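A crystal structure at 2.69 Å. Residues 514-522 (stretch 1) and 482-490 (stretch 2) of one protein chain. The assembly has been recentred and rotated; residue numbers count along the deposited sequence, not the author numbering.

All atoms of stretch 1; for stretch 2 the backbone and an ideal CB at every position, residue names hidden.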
# COMPACT_ATOMS: atom_id res chain seq x y z
N ALA A 514 -15.02 44.29 -44.77
CA ALA A 514 -15.06 44.59 -43.34
C ALA A 514 -14.76 43.35 -42.51
O ALA A 514 -14.14 43.45 -41.45
CB ALA A 514 -16.42 45.18 -42.97
N SER A 515 -15.20 42.18 -42.96
CA SER A 515 -15.05 40.94 -42.21
C SER A 515 -13.67 40.31 -42.35
O SER A 515 -13.47 39.19 -41.86
CB SER A 515 -16.13 39.94 -42.64
OG SER A 515 -16.01 39.63 -44.02
N HIS A 516 -12.72 40.98 -43.00
CA HIS A 516 -11.39 40.40 -43.17
C HIS A 516 -10.52 40.72 -41.96
O HIS A 516 -10.47 41.88 -41.54
CB HIS A 516 -10.73 40.92 -44.43
CG HIS A 516 -11.42 40.51 -45.70
ND1 HIS A 516 -10.90 40.78 -46.95
CD2 HIS A 516 -12.57 39.84 -45.90
CE1 HIS A 516 -11.72 40.29 -47.87
NE2 HIS A 516 -12.74 39.72 -47.26
N PRO A 517 -9.84 39.73 -41.38
CA PRO A 517 -9.00 39.98 -40.19
C PRO A 517 -7.65 40.59 -40.55
O PRO A 517 -6.58 40.00 -40.39
CB PRO A 517 -8.87 38.58 -39.58
CG PRO A 517 -8.92 37.68 -40.77
CD PRO A 517 -9.87 38.31 -41.75
N SER A 518 -7.69 41.83 -41.05
CA SER A 518 -6.51 42.52 -41.55
C SER A 518 -6.07 43.57 -40.53
O SER A 518 -6.83 44.49 -40.22
CB SER A 518 -6.80 43.17 -42.90
OG SER A 518 -7.41 42.25 -43.78
N PHE A 519 -4.85 43.43 -40.02
CA PHE A 519 -4.38 44.30 -38.96
C PHE A 519 -2.89 44.57 -39.12
O PHE A 519 -2.13 43.73 -39.61
CB PHE A 519 -4.66 43.70 -37.58
CG PHE A 519 -6.09 43.30 -37.37
CD1 PHE A 519 -7.05 44.25 -37.06
CD2 PHE A 519 -6.48 41.98 -37.51
CE1 PHE A 519 -8.37 43.89 -36.88
CE2 PHE A 519 -7.80 41.61 -37.33
CZ PHE A 519 -8.74 42.57 -37.01
N THR A 520 -2.48 45.77 -38.69
CA THR A 520 -1.08 46.13 -38.54
C THR A 520 -0.73 46.16 -37.06
O THR A 520 -1.53 46.62 -36.24
CB THR A 520 -0.79 47.49 -39.18
OG1 THR A 520 -1.12 47.45 -40.58
CG2 THR A 520 0.68 47.87 -39.03
N TRP A 521 0.46 45.67 -36.72
CA TRP A 521 0.81 45.38 -35.34
C TRP A 521 1.85 46.36 -34.80
O TRP A 521 2.78 46.74 -35.51
CB TRP A 521 1.34 43.94 -35.23
CG TRP A 521 0.32 42.96 -35.69
CD1 TRP A 521 0.19 42.43 -36.94
CD2 TRP A 521 -0.73 42.39 -34.91
NE1 TRP A 521 -0.87 41.57 -36.98
CE2 TRP A 521 -1.46 41.52 -35.75
CE3 TRP A 521 -1.13 42.53 -33.57
CZ2 TRP A 521 -2.56 40.80 -35.30
CZ3 TRP A 521 -2.23 41.81 -33.13
CH2 TRP A 521 -2.93 40.96 -33.99
N SER A 522 1.66 46.75 -33.55
CA SER A 522 2.55 47.68 -32.87
C SER A 522 2.59 47.32 -31.39
O SER A 522 1.86 46.43 -30.92
CB SER A 522 2.11 49.13 -33.05
OG SER A 522 0.82 49.34 -32.50
N UNK A 482 -14.40 30.53 -42.05
CA UNK A 482 -14.13 31.73 -41.27
C UNK A 482 -12.95 32.49 -41.86
O UNK A 482 -11.91 31.89 -42.15
CB UNK A 482 -13.86 31.37 -39.81
N UNK A 483 -13.12 33.79 -42.06
CA UNK A 483 -12.03 34.62 -42.54
C UNK A 483 -10.86 34.59 -41.56
O UNK A 483 -11.03 34.87 -40.37
CB UNK A 483 -12.51 36.06 -42.76
N UNK A 484 -9.68 34.23 -42.06
CA UNK A 484 -8.52 34.01 -41.22
C UNK A 484 -7.30 34.71 -41.80
O UNK A 484 -7.20 34.93 -43.01
CB UNK A 484 -8.25 32.51 -41.06
N UNK A 485 -6.37 35.06 -40.91
CA UNK A 485 -5.11 35.66 -41.30
C UNK A 485 -4.06 35.32 -40.25
O UNK A 485 -4.37 35.30 -39.05
CB UNK A 485 -5.25 37.17 -41.47
N UNK A 486 -2.84 35.07 -40.70
CA UNK A 486 -1.73 34.71 -39.82
C UNK A 486 -0.64 35.76 -39.97
O UNK A 486 -0.40 36.27 -41.07
CB UNK A 486 -1.19 33.31 -40.14
N UNK A 487 0.01 36.09 -38.86
CA UNK A 487 1.07 37.08 -38.83
C UNK A 487 2.25 36.54 -38.05
O UNK A 487 2.07 35.91 -37.00
CB UNK A 487 0.58 38.39 -38.22
N UNK A 488 3.46 36.78 -38.55
CA UNK A 488 4.69 36.35 -37.90
C UNK A 488 5.44 37.60 -37.47
O UNK A 488 5.85 38.41 -38.31
CB UNK A 488 5.54 35.48 -38.82
N UNK A 489 5.62 37.76 -36.16
CA UNK A 489 6.16 39.00 -35.60
C UNK A 489 7.38 38.71 -34.73
O UNK A 489 7.36 37.78 -33.91
CB UNK A 489 5.09 39.73 -34.79
N UNK A 490 8.43 39.50 -34.92
CA UNK A 490 9.57 39.53 -34.02
C UNK A 490 9.46 40.75 -33.13
O UNK A 490 9.30 41.87 -33.62
CB UNK A 490 10.89 39.54 -34.80

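Position 482 has nothing of stretch 1 within 5.5 Å of its ideal CB, so the visible atoms hardly restrict it. The residue is Thr 482, whose OG1 is hydrogen-bonded elsewhere in the structure.

At position 483 CA-to-CB points toward stretch 1, and the ideal CB lies 3.4 Å from Ser 515 O and 3.6 Å from Pro 517 CD. A carbonyl oxygen so near the start of the side chain invites a short donor, such as asparagine, serine or threonine. The residue is Asn 483. With chi1 at -67° (m), its amide reaches back to the loop, and ND2 donates to Ser 515 O at 2.9 Å in a nearly straight bond (163°). Ser 515 OG is equally close to Asn 483 ND2, at 2.9 Å, but the angle is too poor for a hydrogen bond.

Position 484 begins the strand with its CB turned away, 5.2 Å from Pro 517 CG, and many side chains would fit. It is Ser 484.

At 485 the CB turns back toward stretch 1 and stands 3.3 Å from Pro 517 O. Such a close approach favours a small side chain: alanine, or perhaps serine. Ala 485 places its methyl CB 3.8 Å from Pro 517 CG, an apolar contact beside the proline ring.

Position 486 points away, with no visible partner; its extended backbone (-119/142) would accommodate a beta-branched residue, and Val 486 is found.

Position 487 faces stretch 1 again, its ideal CB 3.7 Å from Trp 521 NE1. Farther along, Pro 517 O offers an acceptor and Phe 519 N a donor. An aromatic ring would suit the indole, and one ending in a polar group could also serve the backbone. Tyr 487 does both. Its OH donates to Pro 517 O (2.6 Å) and accepts from Phe 519 N (3.0 Å), bridging the loop and the start of the strand. The edge of Trp 521 meets the tyrosine face, with centroids 4.5 Å apart and planes at 68°.

Position 488 is out of reach, so stretch 1 makes no demand; Glu 488 binds elsewhere through OE1.

At 489 the CB points toward stretch 1 but has nothing within 5.5 Å, leaving a gap before the indole. A longer apolar side chain, leucine, isoleucine or methionine, could cross it. Leu 489 (chi1 m, chi2 t) lays CD1 over the Trp 521 face, 3.6 Å from Trp 521 CG, in a CH-pi contact.

Position 490 is out of reach and unconstrained by stretch 1; it is Leu 490.

Stretch 2 482-490: TNSAVYELL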
# COMPACT_ATOMS: atom_id res chain seq x y z
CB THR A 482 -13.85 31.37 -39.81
OG1 THR A 482 -15.02 30.79 -39.22
CG2 THR A 482 -13.44 32.61 -39.02
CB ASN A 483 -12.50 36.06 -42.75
CG ASN A 483 -13.51 36.19 -43.87
OD1 ASN A 483 -13.59 35.33 -44.75
ND2 ASN A 483 -14.29 37.26 -43.85
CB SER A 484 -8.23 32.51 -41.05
OG SER A 484 -7.02 32.29 -40.34
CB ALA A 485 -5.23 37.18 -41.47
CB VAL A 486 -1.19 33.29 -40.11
CG1 VAL A 486 -2.27 32.26 -39.83
CG2 VAL A 486 -0.71 33.18 -41.54
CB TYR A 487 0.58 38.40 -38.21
CG TYR A 487 -0.66 38.97 -38.85
CD1 TYR A 487 -1.92 38.53 -38.48
CD2 TYR A 487 -0.57 39.95 -39.83
CE1 TYR A 487 -3.06 39.05 -39.06
CE2 TYR A 487 -1.71 40.48 -40.41
CZ TYR A 487 -2.95 40.03 -40.02
OH TYR A 487 -4.08 40.55 -40.60
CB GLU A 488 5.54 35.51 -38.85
CG GLU A 488 6.77 34.89 -38.22
CD GLU A 488 6.48 33.56 -37.54
OE1 GLU A 488 5.32 33.34 -37.12
OE2 GLU A 488 7.41 32.73 -37.44
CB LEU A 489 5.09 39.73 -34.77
CG LEU A 489 3.75 39.99 -35.45
CD1 LEU A 489 2.75 40.57 -34.46
CD2 LEU A 489 3.92 40.90 -36.65
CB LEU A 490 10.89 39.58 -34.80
CG LEU A 490 11.45 38.26 -35.33
CD1 LEU A 490 12.82 38.49 -35.96
CD2 LEU A 490 11.53 37.23 -34.22
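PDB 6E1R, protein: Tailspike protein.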